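Local coordinates for putative nucleotide sugar epimerase/ dehydratase (Bordetella bronchiseptica, PDB 2Q1S), which binds NADH and probably works as a nucleotide-sugar epimerase or dehydratase in the making of the lipopolysaccharide O-antigen, at residues 36-41 / 131-136; 63-68 / 123-128; 83-86 / 91-94. All coordinates share one frame; numbering follows the deposited sequence.

Contact 1. Residues 36-41 / 131-136; sequences MVVGGA and LKLYER. With NAI (1,4-dihydronicotinamide adenine dinucleotide), chain B.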
loop_
_atom_site.group_PDB
_atom_site.type_symbol
_atom_site.label_atom_id
_atom_site.label_comp_id
_atom_site.label_asym_id
_atom_site.label_seq_id
_atom_site.Cartn_x
_atom_site.Cartn_y
_atom_site.Cartn_z
ATOM N N MET A 36 -6.237 11.531 20.909
ATOM C CA MET A 36 -6.080 12.241 19.631
ATOM C C MET A 36 -7.090 11.667 18.627
ATOM O O MET A 36 -7.279 10.451 18.583
ATOM C CB MET A 36 -4.645 12.105 19.142
ATOM C CG MET A 36 -4.410 12.715 17.778
ATOM S SD MET A 36 -2.847 12.198 17.030
ATOM C CE MET A 36 -1.952 13.550 17.622
ATOM N N VAL A 37 -7.751 12.550 17.877
ATOM C CA VAL A 37 -8.619 12.119 16.784
ATOM C C VAL A 37 -8.097 12.752 15.498
ATOM O O VAL A 37 -8.276 13.924 15.247
ATOM C CB VAL A 37 -10.125 12.426 17.032
ATOM C CG1 VAL A 37 -11.008 11.834 15.915
ATOM C CG2 VAL A 37 -10.585 11.844 18.378
ATOM N N VAL A 38 -7.378 11.937 14.715
ATOM C CA VAL A 38 -6.874 12.376 13.396
ATOM C C VAL A 38 -8.092 12.290 12.466
ATOM O O VAL A 38 -8.772 11.252 12.469
ATOM C CB VAL A 38 -5.702 11.463 12.960
ATOM C CG1 VAL A 38 -5.158 11.941 11.571
ATOM C CG2 VAL A 38 -4.617 11.453 14.048
ATOM N N GLY A 39 -8.396 13.339 11.735
ATOM C CA GLY A 39 -9.626 13.373 10.958
ATOM C C GLY A 39 -10.841 13.708 11.814
ATOM O O GLY A 39 -11.977 13.519 11.397
ATOM N N GLY A 40 -10.597 14.268 13.005
ATOM C CA GLY A 40 -11.687 14.520 13.959
ATOM C C GLY A 40 -12.662 15.647 13.675
ATOM O O GLY A 40 -13.660 15.835 14.421
ATOM N N ALA A 41 -12.401 16.453 12.636
ATOM C CA ALA A 41 -13.372 17.425 12.182
ATOM C C ALA A 41 -14.415 16.882 11.201
ATOM O O ALA A 41 -15.352 17.616 10.820
ATOM C CB ALA A 41 -12.656 18.650 11.583
ATOM N N LEU A 131 1.000 5.716 7.543
ATOM C CA LEU A 131 2.404 5.344 7.724
ATOM C C LEU A 131 3.129 6.383 8.613
ATOM O O LEU A 131 3.847 5.984 9.547
ATOM C CB LEU A 131 3.073 5.256 6.327
ATOM C CG LEU A 131 4.537 4.832 6.469
ATOM C CD1 LEU A 131 4.678 3.470 7.141
ATOM C CD2 LEU A 131 5.168 4.844 5.054
ATOM N N LYS A 132 3.002 7.665 8.293
ATOM C CA LYS A 132 3.734 8.692 9.042
ATOM C C LYS A 132 3.227 8.776 10.488
ATOM O O LYS A 132 4.017 8.974 11.409
ATOM C CB LYS A 132 3.693 10.034 8.351
ATOM C CG LYS A 132 4.408 9.959 6.981
ATOM C CD LYS A 132 4.578 11.327 6.344
ATOM C CE LYS A 132 5.679 12.195 6.965
ATOM N NZ LYS A 132 5.876 13.486 6.255
ATOM N N LEU A 133 1.923 8.604 10.664
ATOM C CA LEU A 133 1.377 8.613 12.023
ATOM C C LEU A 133 1.971 7.477 12.817
ATOM O O LEU A 133 2.491 7.661 13.947
ATOM C CB LEU A 133 -0.157 8.524 11.947
ATOM C CG LEU A 133 -0.806 8.444 13.354
ATOM C CD1 LEU A 133 -0.598 9.687 14.221
ATOM C CD2 LEU A 133 -2.276 8.127 13.196
ATOM N N TYR A 134 1.886 6.254 12.293
ATOM C CA TYR A 134 2.354 5.074 13.002
ATOM C C TYR A 134 3.851 5.162 13.289
ATOM O O TYR A 134 4.332 4.765 14.363
ATOM C CB TYR A 134 2.035 3.833 12.189
ATOM C CG TYR A 134 0.569 3.423 12.215
ATOM C CD1 TYR A 134 -0.411 4.223 12.863
ATOM C CD2 TYR A 134 0.155 2.248 11.591
ATOM C CE1 TYR A 134 -1.735 3.811 12.909
ATOM C CE2 TYR A 134 -1.162 1.832 11.599
ATOM C CZ TYR A 134 -2.123 2.625 12.248
ATOM O OH TYR A 134 -3.441 2.205 12.273
ATOM N N GLU A 135 4.605 5.698 12.328
ATOM C CA GLU A 135 6.052 5.845 12.505
ATOM C C GLU A 135 6.386 6.760 13.691
ATOM O O GLU A 135 7.336 6.509 14.437
ATOM C CB GLU A 135 6.681 6.365 11.207
ATOM C CG GLU A 135 8.198 6.472 11.217
ATOM C CD GLU A 135 8.955 5.149 11.388
ATOM O OE1 GLU A 135 8.400 4.014 11.379
ATOM O OE2 GLU A 135 10.181 5.278 11.609
ATOM N N ARG A 136 5.597 7.811 13.850
ATOM C CA ARG A 136 5.745 8.707 15.002
ATOM C C ARG A 136 5.312 8.065 16.325
ATOM O O ARG A 136 5.990 8.291 17.359
ATOM C CB ARG A 136 5.022 10.025 14.793
ATOM C CG ARG A 136 5.254 11.043 15.947
ATOM C CD ARG A 136 6.732 11.326 16.197
ATOM N NE ARG A 136 6.904 12.236 17.345
ATOM C CZ ARG A 136 7.854 12.096 18.266
ATOM N NH1 ARG A 136 8.747 11.120 18.161
ATOM N NH2 ARG A 136 7.936 12.956 19.278
HETATM P PA NAI B . -14.781 12.560 6.268
HETATM O O1A NAI B . -14.212 12.940 4.948
HETATM O O2A NAI B . -15.945 13.396 6.850
HETATM O O5B NAI B . -13.687 12.434 7.351
HETATM C C5B NAI B . -12.283 12.329 7.090
HETATM C C4B NAI B . -11.527 13.478 7.734
HETATM O O4B NAI B . -10.147 13.353 7.413
HETATM C C3B NAI B . -12.009 14.847 7.186
HETATM O O3B NAI B . -12.329 15.724 8.280
HETATM C C2B NAI B . -10.777 15.372 6.461
HETATM O O2B NAI B . -10.578 16.819 6.445
HETATM C C1B NAI B . -9.644 14.695 7.235
HETATM N N9A NAI B . -8.370 14.652 6.539
HETATM C C8A NAI B . -8.161 14.427 5.205
HETATM N N7A NAI B . -6.848 14.421 4.965
HETATM C C5A NAI B . -6.169 14.625 6.129
HETATM C C6A NAI B . -4.770 14.738 6.565
HETATM N N6A NAI B . -3.734 14.628 5.725
HETATM N N1A NAI B . -4.490 14.959 7.888
HETATM C C2A NAI B . -5.530 15.080 8.757
HETATM N N3A NAI B . -6.838 14.987 8.467
HETATM C C4A NAI B . -7.226 14.752 7.163
HETATM O O3 NAI B . -15.300 11.065 6.036
HETATM P PN NAI B . -15.901 10.003 7.110
HETATM O O1N NAI B . -17.011 9.297 6.509
HETATM O O2N NAI B . -15.989 10.738 8.423
HETATM O O5D NAI B . -14.625 8.987 7.269
HETATM C C5D NAI B . -13.983 8.757 8.534
HETATM C C4D NAI B . -13.193 7.452 8.408
HETATM O O4D NAI B . -14.099 6.389 8.236
HETATM C C3D NAI B . -12.322 7.404 7.152
HETATM O O3D NAI B . -11.079 6.794 7.521
HETATM C C2D NAI B . -13.107 6.562 6.192
HETATM O O2D NAI B . -12.240 5.909 5.227
HETATM C C1D NAI B . -13.755 5.560 7.106
HETATM N N1N NAI B . -14.946 4.958 6.566
HETATM C C2N NAI B . -16.132 5.640 6.451
HETATM C C3N NAI B . -17.272 5.017 5.949
HETATM C C7N NAI B . -18.594 5.763 5.797
HETATM O O7N NAI B . -19.557 5.148 5.370
HETATM N N7N NAI B . -18.619 7.064 6.182
HETATM C C4N NAI B . -17.236 3.640 5.603
HETATM C C5N NAI B . -15.999 2.954 5.772
HETATM C C6N NAI B . -14.893 3.630 6.286
#

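Contact 2. Residues 63-68 / 123-128; sequences VDNLLS and HENNTL. With NAI (1,4-dihydronicotinamide adenine dinucleotide), chain B.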
loop_
_atom_site.group_PDB
_atom_site.type_symbol
_atom_site.label_atom_id
_atom_site.label_comp_id
_atom_site.label_asym_id
_atom_site.label_seq_id
_atom_site.Cartn_x
_atom_site.Cartn_y
_atom_site.Cartn_z
ATOM N N VAL A 63 -6.711 16.603 14.926
ATOM C CA VAL A 63 -5.747 17.002 13.890
ATOM C C VAL A 63 -6.509 16.837 12.588
ATOM O O VAL A 63 -6.909 15.691 12.293
ATOM C CB VAL A 63 -4.529 16.046 13.874
ATOM C CG1 VAL A 63 -3.617 16.479 12.729
ATOM C CG2 VAL A 63 -3.764 16.156 15.238
ATOM N N ASP A 64 -6.771 17.927 11.881
ATOM C CA ASP A 64 -7.585 17.811 10.673
ATOM C C ASP A 64 -7.255 18.982 9.761
ATOM O O ASP A 64 -7.250 20.136 10.199
ATOM C CB ASP A 64 -9.076 17.782 11.045
ATOM C CG ASP A 64 -9.928 17.194 9.963
ATOM O OD1 ASP A 64 -9.876 17.800 8.837
ATOM O OD2 ASP A 64 -10.652 16.240 10.246
ATOM N N ASN A 65 -6.970 18.680 8.490
ATOM C CA ASN A 65 -6.628 19.757 7.539
ATOM C C ASN A 65 -7.861 20.402 6.864
ATOM O O ASN A 65 -7.734 21.262 5.992
ATOM C CB ASN A 65 -5.629 19.238 6.485
ATOM C CG ASN A 65 -6.182 18.124 5.661
ATOM O OD1 ASN A 65 -7.274 17.596 5.912
ATOM N ND2 ASN A 65 -5.360 17.635 4.725
ATOM N N LEU A 66 -9.048 19.886 7.238
ATOM C CA LEU A 66 -10.326 20.408 6.681
ATOM C C LEU A 66 -10.500 20.147 5.194
ATOM O O LEU A 66 -11.283 20.814 4.526
ATOM C CB LEU A 66 -10.591 21.891 7.041
ATOM C CG LEU A 66 -10.695 22.141 8.563
ATOM C CD1 LEU A 66 -10.975 23.635 8.809
ATOM C CD2 LEU A 66 -11.721 21.241 9.268
ATOM N N LEU A 67 -9.811 19.105 4.713
ATOM C CA LEU A 67 -9.860 18.810 3.286
ATOM C C LEU A 67 -11.258 18.378 2.854
ATOM O O LEU A 67 -11.718 18.743 1.755
ATOM C CB LEU A 67 -8.808 17.772 2.959
ATOM C CG LEU A 67 -8.703 17.270 1.531
ATOM C CD1 LEU A 67 -8.470 18.399 0.540
ATOM C CD2 LEU A 67 -7.576 16.226 1.482
ATOM N N SER A 68 -11.952 17.648 3.723
ATOM C CA SER A 68 -13.335 17.254 3.443
ATOM C C SER A 68 -14.261 17.497 4.632
ATOM O O SER A 68 -15.171 16.717 4.857
ATOM C CB SER A 68 -13.405 15.803 2.972
ATOM O OG SER A 68 -12.812 14.927 3.929
ATOM N N HIS A 123 -3.246 9.442 -2.216
ATOM C CA HIS A 123 -2.165 8.776 -1.528
ATOM C C HIS A 123 -1.694 9.633 -0.344
ATOM O O HIS A 123 -1.465 9.113 0.757
ATOM C CB HIS A 123 -1.033 8.564 -2.544
ATOM C CG HIS A 123 0.105 7.820 -1.950
ATOM N ND1 HIS A 123 0.119 6.437 -1.867
ATOM C CD2 HIS A 123 1.235 8.261 -1.376
ATOM C CE1 HIS A 123 1.234 6.065 -1.267
ATOM N NE2 HIS A 123 1.903 7.159 -0.913
ATOM N N GLU A 124 -1.535 10.941 -0.609
ATOM C CA GLU A 124 -1.025 11.860 0.438
ATOM C C GLU A 124 -1.938 11.865 1.651
ATOM O O GLU A 124 -1.457 11.878 2.800
ATOM C CB GLU A 124 -0.934 13.265 -0.136
ATOM C CG GLU A 124 -0.582 14.301 0.919
ATOM C CD GLU A 124 0.840 14.194 1.472
ATOM O OE1 GLU A 124 1.763 13.613 0.844
ATOM O OE2 GLU A 124 1.057 14.796 2.548
ATOM N N ASN A 125 -3.248 11.808 1.416
ATOM C CA ASN A 125 -4.238 11.953 2.501
ATOM C C ASN A 125 -4.926 10.680 2.948
ATOM O O ASN A 125 -5.848 10.724 3.785
ATOM C CB ASN A 125 -5.258 12.998 2.030
ATOM C CG ASN A 125 -4.600 14.335 1.788
ATOM O OD1 ASN A 125 -4.163 15.005 2.730
ATOM N ND2 ASN A 125 -4.443 14.708 0.518
ATOM N N ASN A 126 -4.441 9.528 2.466
ATOM C CA ASN A 126 -5.106 8.253 2.713
ATOM C C ASN A 126 -4.129 7.082 2.978
ATOM O O ASN A 126 -4.482 6.135 3.660
ATOM C CB ASN A 126 -6.083 7.953 1.566
ATOM C CG ASN A 126 -7.328 7.203 1.997
ATOM O OD1 ASN A 126 -7.543 6.874 3.173
ATOM N ND2 ASN A 126 -8.197 6.972 1.022
ATOM N N THR A 127 -2.932 7.131 2.352
ATOM C CA THR A 127 -1.954 6.077 2.581
ATOM C C THR A 127 -0.836 6.622 3.462
ATOM O O THR A 127 -0.509 6.017 4.508
ATOM C CB THR A 127 -1.360 5.539 1.254
ATOM O OG1 THR A 127 -2.380 4.799 0.540
ATOM C CG2 THR A 127 -0.194 4.552 1.486
ATOM N N LEU A 128 -0.263 7.737 3.045
ATOM C CA LEU A 128 0.908 8.252 3.759
ATOM C C LEU A 128 0.546 8.732 5.160
ATOM O O LEU A 128 1.378 8.691 6.063
ATOM C CB LEU A 128 1.574 9.344 2.917
ATOM C CG LEU A 128 2.847 9.947 3.465
ATOM C CD1 LEU A 128 4.017 8.923 3.418
ATOM C CD2 LEU A 128 3.181 11.204 2.694
HETATM P PA NAI B . -14.781 12.560 6.268
HETATM O O1A NAI B . -14.212 12.940 4.948
HETATM O O2A NAI B . -15.945 13.396 6.850
HETATM O O5B NAI B . -13.687 12.434 7.351
HETATM C C5B NAI B . -12.283 12.329 7.090
HETATM C C4B NAI B . -11.527 13.478 7.734
HETATM O O4B NAI B . -10.147 13.353 7.413
HETATM C C3B NAI B . -12.009 14.847 7.186
HETATM O O3B NAI B . -12.329 15.724 8.280
HETATM C C2B NAI B . -10.777 15.372 6.461
HETATM O O2B NAI B . -10.578 16.819 6.445
HETATM C C1B NAI B . -9.644 14.695 7.235
HETATM N N9A NAI B . -8.370 14.652 6.539
HETATM C C8A NAI B . -8.161 14.427 5.205
HETATM N N7A NAI B . -6.848 14.421 4.965
HETATM C C5A NAI B . -6.169 14.625 6.129
HETATM C C6A NAI B . -4.770 14.738 6.565
HETATM N N6A NAI B . -3.734 14.628 5.725
HETATM N N1A NAI B . -4.490 14.959 7.888
HETATM C C2A NAI B . -5.530 15.080 8.757
HETATM N N3A NAI B . -6.838 14.987 8.467
HETATM C C4A NAI B . -7.226 14.752 7.163
HETATM O O3 NAI B . -15.300 11.065 6.036
HETATM P PN NAI B . -15.901 10.003 7.110
HETATM O O1N NAI B . -17.011 9.297 6.509
HETATM O O2N NAI B . -15.989 10.738 8.423
HETATM O O5D NAI B . -14.625 8.987 7.269
HETATM C C5D NAI B . -13.983 8.757 8.534
HETATM C C4D NAI B . -13.193 7.452 8.408
HETATM O O4D NAI B . -14.099 6.389 8.236
HETATM C C3D NAI B . -12.322 7.404 7.152
HETATM O O3D NAI B . -11.079 6.794 7.521
HETATM C C2D NAI B . -13.107 6.562 6.192
HETATM O O2D NAI B . -12.240 5.909 5.227
HETATM C C1D NAI B . -13.755 5.560 7.106
HETATM N N1N NAI B . -14.946 4.958 6.566
HETATM C C2N NAI B . -16.132 5.640 6.451
HETATM C C3N NAI B . -17.272 5.017 5.949
HETATM C C7N NAI B . -18.594 5.763 5.797
HETATM O O7N NAI B . -19.557 5.148 5.370
HETATM N N7N NAI B . -18.619 7.064 6.182
HETATM C C4N NAI B . -17.236 3.640 5.603
HETATM C C5N NAI B . -15.999 2.954 5.772
HETATM C C6N NAI B . -14.893 3.630 6.286
#

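Contact 3. Residues 83-86 / 91-94; sequences SETS and ALLA. With NAI (1,4-dihydronicotinamide adenine dinucleotide), chain B.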
loop_
_atom_site.group_PDB
_atom_site.type_symbol
_atom_site.label_atom_id
_atom_site.label_comp_id
_atom_site.label_asym_id
_atom_site.label_seq_id
_atom_site.Cartn_x
_atom_site.Cartn_y
_atom_site.Cartn_z
ATOM N N SER A 83 -5.520 21.233 15.818
ATOM C CA SER A 83 -4.421 21.484 14.889
ATOM C C SER A 83 -4.943 21.369 13.456
ATOM O O SER A 83 -5.248 20.274 12.976
ATOM C CB SER A 83 -3.235 20.531 15.110
ATOM O OG SER A 83 -2.698 20.649 16.431
ATOM N N GLU A 84 -5.085 22.524 12.807
ATOM C CA GLU A 84 -5.602 22.619 11.439
ATOM C C GLU A 84 -4.418 22.377 10.494
ATOM O O GLU A 84 -3.889 23.293 9.829
ATOM C CB GLU A 84 -6.270 23.989 11.182
ATOM C CG GLU A 84 -6.902 24.016 9.776
ATOM C CD GLU A 84 -7.690 25.259 9.467
ATOM O OE1 GLU A 84 -8.095 26.006 10.401
ATOM O OE2 GLU A 84 -7.887 25.532 8.259
ATOM N N THR A 85 -4.049 21.099 10.425
ATOM C CA THR A 85 -2.787 20.725 9.868
ATOM C C THR A 85 -2.929 19.281 9.415
ATOM O O THR A 85 -3.605 18.463 10.050
ATOM C CB THR A 85 -1.680 20.789 10.944
ATOM O OG1 THR A 85 -1.584 22.125 11.469
ATOM C CG2 THR A 85 -0.332 20.456 10.330
ATOM N N SER A 86 -2.292 18.950 8.283
ATOM C CA SER A 86 -2.195 17.537 7.878
ATOM C C SER A 86 -1.391 16.676 8.872
ATOM O O SER A 86 -0.341 17.112 9.332
ATOM C CB SER A 86 -1.550 17.419 6.489
ATOM O OG SER A 86 -1.317 16.048 6.173
ATOM N N ALA A 91 6.776 18.786 10.879
ATOM C CA ALA A 91 6.861 19.578 12.112
ATOM C C ALA A 91 5.817 19.129 13.115
ATOM O O ALA A 91 6.127 18.924 14.311
ATOM C CB ALA A 91 6.676 21.043 11.794
ATOM N N LEU A 92 4.582 18.962 12.650
ATOM C CA LEU A 92 3.510 18.541 13.563
ATOM C C LEU A 92 3.862 17.206 14.194
ATOM O O LEU A 92 3.815 17.048 15.405
ATOM C CB LEU A 92 2.127 18.508 12.879
ATOM C CG LEU A 92 0.993 18.033 13.806
ATOM C CD1 LEU A 92 0.551 19.008 14.874
ATOM C CD2 LEU A 92 -0.203 17.603 12.986
ATOM N N LEU A 93 4.229 16.228 13.366
ATOM C CA LEU A 93 4.617 14.937 13.856
ATOM C C LEU A 93 5.758 15.008 14.888
ATOM O O LEU A 93 5.664 14.380 15.940
ATOM C CB LEU A 93 4.960 14.010 12.682
ATOM C CG LEU A 93 3.763 13.492 11.865
ATOM C CD1 LEU A 93 4.294 13.035 10.475
ATOM C CD2 LEU A 93 2.929 12.397 12.562
ATOM N N ALA A 94 6.804 15.800 14.614
ATOM C CA ALA A 94 7.930 15.844 15.549
ATOM C C ALA A 94 7.521 16.513 16.873
ATOM O O ALA A 94 8.122 16.222 17.921
ATOM C CB ALA A 94 9.108 16.562 14.935
HETATM P PA NAI B . -14.781 12.560 6.268
HETATM O O1A NAI B . -14.212 12.940 4.948
HETATM O O2A NAI B . -15.945 13.396 6.850
HETATM O O5B NAI B . -13.687 12.434 7.351
HETATM C C5B NAI B . -12.283 12.329 7.090
HETATM C C4B NAI B . -11.527 13.478 7.734
HETATM O O4B NAI B . -10.147 13.353 7.413
HETATM C C3B NAI B . -12.009 14.847 7.186
HETATM O O3B NAI B . -12.329 15.724 8.280
HETATM C C2B NAI B . -10.777 15.372 6.461
HETATM O O2B NAI B . -10.578 16.819 6.445
HETATM C C1B NAI B . -9.644 14.695 7.235
HETATM N N9A NAI B . -8.370 14.652 6.539
HETATM C C8A NAI B . -8.161 14.427 5.205
HETATM N N7A NAI B . -6.848 14.421 4.965
HETATM C C5A NAI B . -6.169 14.625 6.129
HETATM C C6A NAI B . -4.770 14.738 6.565
HETATM N N6A NAI B . -3.734 14.628 5.725
HETATM N N1A NAI B . -4.490 14.959 7.888
HETATM C C2A NAI B . -5.530 15.080 8.757
HETATM N N3A NAI B . -6.838 14.987 8.467
HETATM C C4A NAI B . -7.226 14.752 7.163
HETATM O O3 NAI B . -15.300 11.065 6.036
HETATM P PN NAI B . -15.901 10.003 7.110
HETATM O O1N NAI B . -17.011 9.297 6.509
HETATM O O2N NAI B . -15.989 10.738 8.423
HETATM O O5D NAI B . -14.625 8.987 7.269
HETATM C C5D NAI B . -13.983 8.757 8.534
HETATM C C4D NAI B . -13.193 7.452 8.408
HETATM O O4D NAI B . -14.099 6.389 8.236
HETATM C C3D NAI B . -12.322 7.404 7.152
HETATM O O3D NAI B . -11.079 6.794 7.521
HETATM C C2D NAI B . -13.107 6.562 6.192
HETATM O O2D NAI B . -12.240 5.909 5.227
HETATM C C1D NAI B . -13.755 5.560 7.106
HETATM N N1N NAI B . -14.946 4.958 6.566
HETATM C C2N NAI B . -16.132 5.640 6.451
HETATM C C3N NAI B . -17.272 5.017 5.949
HETATM C C7N NAI B . -18.594 5.763 5.797
HETATM O O7N NAI B . -19.557 5.148 5.370
HETATM N N7N NAI B . -18.619 7.064 6.182
HETATM C C4N NAI B . -17.236 3.640 5.603
HETATM C C5N NAI B . -15.999 2.954 5.772
HETATM C C6N NAI B . -14.893 3.630 6.286
#

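Contact 1. Residues 36-41 / 131-136
No flat group takes part where Leu133 meets Val38 and Met36: neither a ring face nor an amide edge lies between them, and the contact is made by methyl groups and one sulfur. It joins the first strand of the Rossmann fold, 34-38, to a covering helix, 128-137. The two methyls of Leu133 divide between the strand residues. Its CD2 lies 4.2 Å from CG2 of Val38, and the two side chains run past each other in opposite directions; its CD1 comes to 4.4 Å from SD of Met36. Leu133 reaches the strand because its CG stands anti to the backbone N (chi1 177°). Met36 and Val38 face the helix together, while Val37 points to the other side of the sheet. The last strand residues pass into a type II turn, Val37 to Gly40, opening a glycine-rich segment consistent with a GxGxxG pattern; Gly39 brings its CA to 3.6 Å from O4B of the adenosine ribose. His105 of strand 102-105 touches both Val38 and Leu133. With no hydrogen bond across it and all three touching residues buried, the contact relies on apolar burial; polar bonds to NADH come from elsewhere, such as Asp64, Ser68 and Phe43 N.

Contact 2. Residues 63-68 / 123-128
Leu67 and Asn125 touch by van der Waals packing: methyl CD2 of Leu67 sits squarely over the flat face of the Asn125 amide, 3.5 Å from its CG, with the side chains crossing at about a right angle. Asn65 meets the same amide at its oxygen, ND2 3.5 Å from OD1 of Asn125, a contact and not a hydrogen bond. The Asn65 amide covers one face of the adenine at a tilt of about 45°, in van der Waals contact rather than stacked, its CG 3.5 Å from C5A. Its chi1 of 62° places CG between the backbone N and the carbonyl carbon. Both segments hydrogen-bond the cofactor. The carboxylate of Asp64 grips the adenosine ribose with both oxygens, OD1 taking O2B at 2.7 Å and OD2 taking O3B at 2.6 Å; such a carboxylate is consistent with a preference for NAD(H), whose adenosine 2'-hydroxyl carries no phosphate. Ser68 OG donates to phosphate oxygen O1A at 2.6 Å, and Asn125 OD1 receives adenine N6A at 3.0 Å. Two successive Asx turns shape the loop, Asp64 OD1 accepting from Leu66 N and Asn65 OD1 from Leu67 N. The loop leaves the end of strand 59-63 beside the turn after strand 34-38, where Ala41 N also binds Asp64 OD2. Off the N6A/N7A edge of the adenine lies helix 119-126, whose His123 meets His123 of the second subunit.

Contact 3. Residues 83-86 / 91-94
Leu92 is the chief residue of this contact, which packs a short helix against the end of the strand before it and the loop between them, a beta-alpha unit of the Rossmann fold made of strand 80-83 and helix 90-95. Leu92 buries far more surface here than any other residue, and its two methyls serve different partners. CD1 lies 4.0 Å from OG of Ser83, a packing contact, since that hydroxyl is hydrogen-bonded to His61 NE2 on the adjoining strand 59-63. CD2 fits against Thr85, 3.9 Å from its CG2, and the CG2 methyl also rests 4.0 Å from CB of Leu92. Thr85 offers this methyl because CG2 is the branch anti to its backbone N, chi1 of -60° setting OG1 anti to the carbonyl carbon. An inverse gamma turn centred on Glu84 bends the chain just past the strand, between Ser83 and Thr85. At the start of the helix Leu92 N is held by the carboxylate of Asp89. Ser86 brings the loop to the cofactor: CD2 of Leu92 packs 3.7 Å from O of Ser86, while Ser86 OG, also bonded to Thr88 OG1, accepts a hydrogen bond of 2.8 Å from N6A of the NADH adenine.

Overall arrangement
Along the chain the three contacts are concentric: 36-41, 63-68 and 83-86 come first, then their partners in reverse order, 91-94, 123-128 and 131-136. Strands 34-38, 59-63 and 80-83 stand side by side, parallel, in the Rossmann sheet, and the first segments follow at or just beyond their ends. Centres of contacts 1 and 2, and of 1 and 3, are about 9 Å apart; those of 2 and 3 about 11 Å. Arg136 of contact 1 binds Leu93 O of contact 3 weakly. All three border the adenosine half of NADH, whose adenine amino group is shared by contacts 2 and 3, while helices 119-126 and 128-137 also reach the second subunit.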